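Local coordinates for RING finger protein unkempt homolog (Mus musculus, PDB 5ELH) that binds RNA sequence-specifically through clustered CCCH zinc fingers and represses translation, shaping the early morphology of cortical neurons, at residues Thr13-Pro17 and Leu18-His22. Sequence-based numbering, arbitrary orientation.
Sequences TEQCP and LFVQH. With ZN (zinc ion), chain D.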
loop_
_atom_site.group_PDB
_atom_site.type_symbol
_atom_site.label_atom_id
_atom_site.label_comp_id
_atom_site.label_asym_id
_atom_site.label_seq_id
_atom_site.Cartn_x
_atom_site.Cartn_y
_atom_site.Cartn_z
ATOM N N THR A 13 0.590 8.544 6.153
ATOM C CA THR A 13 0.360 9.248 4.890
ATOM C C THR A 13 -1.121 9.461 4.594
ATOM O O THR A 13 -1.471 10.338 3.816
ATOM C CB THR A 13 0.958 8.475 3.705
ATOM O OG1 THR A 13 0.418 7.146 3.675
ATOM C CG2 THR A 13 2.462 8.431 3.807
ATOM N N GLU A 14 -1.980 8.652 5.208
ATOM C CA GLU A 14 -3.423 8.713 4.962
ATOM C C GLU A 14 -4.187 8.899 6.262
ATOM O O GLU A 14 -3.717 8.501 7.335
ATOM C CB GLU A 14 -3.911 7.424 4.291
ATOM C CG GLU A 14 -3.279 7.131 2.938
ATOM C CD GLU A 14 -3.733 8.077 1.850
ATOM O OE1 GLU A 14 -4.836 8.655 1.976
ATOM O OE2 GLU A 14 -2.983 8.236 0.865
ATOM N N GLN A 15 -5.377 9.485 6.162
ATOM C CA GLN A 15 -6.191 9.745 7.335
ATOM C C GLN A 15 -6.818 8.462 7.865
ATOM O O GLN A 15 -7.272 7.611 7.098
ATOM C CB GLN A 15 -7.302 10.743 7.019
ATOM C CG GLN A 15 -8.042 11.207 8.255
ATOM C CD GLN A 15 -9.165 12.183 7.940
ATOM O OE1 GLN A 15 -9.771 12.137 6.870
ATOM N NE2 GLN A 15 -9.439 13.075 8.876
ATOM N N CYS A 16 -6.864 8.346 9.187
ATOM C CA CYS A 16 -7.494 7.206 9.839
ATOM C C CYS A 16 -9.018 7.290 9.713
ATOM O O CYS A 16 -9.633 8.204 10.264
ATOM C CB CYS A 16 -7.101 7.174 11.321
ATOM S SG CYS A 16 -7.816 5.805 12.286
ATOM N N PRO A 17 -9.639 6.334 8.998
ATOM C CA PRO A 17 -11.105 6.357 8.879
ATOM C C PRO A 17 -11.834 6.055 10.194
ATOM O O PRO A 17 -13.009 6.395 10.336
ATOM C CB PRO A 17 -11.392 5.260 7.847
ATOM C CG PRO A 17 -10.226 4.337 7.945
ATOM C CD PRO A 17 -9.044 5.214 8.247
ATOM N N LEU A 18 -11.151 5.423 11.144
ATOM C CA LEU A 18 -11.766 5.127 12.435
ATOM C C LEU A 18 -11.758 6.355 13.347
ATOM O O LEU A 18 -12.719 6.599 14.074
ATOM C CB LEU A 18 -11.044 3.965 13.132
ATOM C CG LEU A 18 -11.204 2.553 12.559
ATOM C CD1 LEU A 18 -10.527 1.554 13.489
ATOM C CD2 LEU A 18 -12.657 2.172 12.335
ATOM N N PHE A 19 -10.671 7.124 13.306
ATOM C CA PHE A 19 -10.520 8.256 14.218
ATOM C C PHE A 19 -11.606 9.308 14.005
ATOM O O PHE A 19 -12.134 9.891 14.965
ATOM C CB PHE A 19 -9.149 8.913 14.074
ATOM C CG PHE A 19 -9.004 10.153 14.906
ATOM C CD1 PHE A 19 -8.813 10.059 16.276
ATOM C CD2 PHE A 19 -9.099 11.413 14.327
ATOM C CE1 PHE A 19 -8.695 11.195 17.052
ATOM C CE2 PHE A 19 -8.977 12.549 15.094
ATOM C CZ PHE A 19 -8.782 12.442 16.463
ATOM N N VAL A 20 -11.954 9.533 12.744
ATOM C CA VAL A 20 -12.950 10.536 12.405
ATOM C C VAL A 20 -14.293 10.192 13.034
ATOM O O VAL A 20 -15.158 11.052 13.167
ATOM C CB VAL A 20 -13.111 10.683 10.875
ATOM C CG1 VAL A 20 -11.784 11.011 10.222
ATOM C CG2 VAL A 20 -13.642 9.404 10.273
ATOM N N GLN A 21 -14.451 8.931 13.434
ATOM C CA GLN A 21 -15.690 8.463 14.046
ATOM C C GLN A 21 -15.553 8.195 15.545
ATOM O O GLN A 21 -16.450 7.620 16.153
ATOM C CB GLN A 21 -16.155 7.187 13.352
ATOM C CG GLN A 21 -16.666 7.421 11.949
ATOM C CD GLN A 21 -16.733 6.148 11.131
ATOM O OE1 GLN A 21 -15.974 5.203 11.362
ATOM N NE2 GLN A 21 -17.648 6.113 10.167
ATOM N N HIS A 22 -14.438 8.624 16.131
ATOM C CA HIS A 22 -14.117 8.321 17.525
ATOM C C HIS A 22 -14.189 6.811 17.754
ATOM O O HIS A 22 -14.653 6.355 18.792
ATOM C CB HIS A 22 -15.068 9.056 18.487
ATOM C CG HIS A 22 -14.498 9.264 19.859
ATOM N ND1 HIS A 22 -14.407 8.253 20.790
ATOM C CD2 HIS A 22 -13.984 10.366 20.453
ATOM C CE1 HIS A 22 -13.860 8.722 21.898
ATOM N NE2 HIS A 22 -13.593 10.002 21.718
HETATM ZN ZN ZN D . -6.305 5.720 14.017
#
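From Cys16 the backbone passes out of an extended run, turns at Pro17 and winds into a short 3-10 segment at Phe19 and Val20, where Gln21 N bonds to Leu18 O (3.0 Å) and His22 N to Phe19 O (2.9 Å). Proline suits the corner because its ring already holds phi near the value the turn needs. The Cys16 thiolate is carried beside its own carbonyl carbon, SG lying opposite the backbone N (chi1 180°), a setting that brings it to the backbone N of Phe19 and beside the CB atoms of Leu18 and Phe19. Phe19 N donates to Cys16 SG (3.3 Å) in a weak, bent hydrogen bond (145°), which would spread some of the negative charge of the sulfur. Cys16 SG also binds the zinc ion (2.3 Å). Cys16 is the first ligand of the first CCCH finger, completed by Cys24, Cys32 and His36, and an N-H...S bond of this kind is a recurring feature of cysteine zinc sites. Phe19 sets its CB against Cys16 CB (3.8 Å), while its ring leads off to stack on the ligand His36. Branched Val20 points back at the preceding residues, and its two methyls meet different partners: Val20 CG2 presses close to Pro17 O (3.1 Å), and CG1 meets Cys16 O and the amide end of Gln15, whose long extended chain crosses it obliquely (Gln15 NE2 to Val20 CG1 3.4 Å).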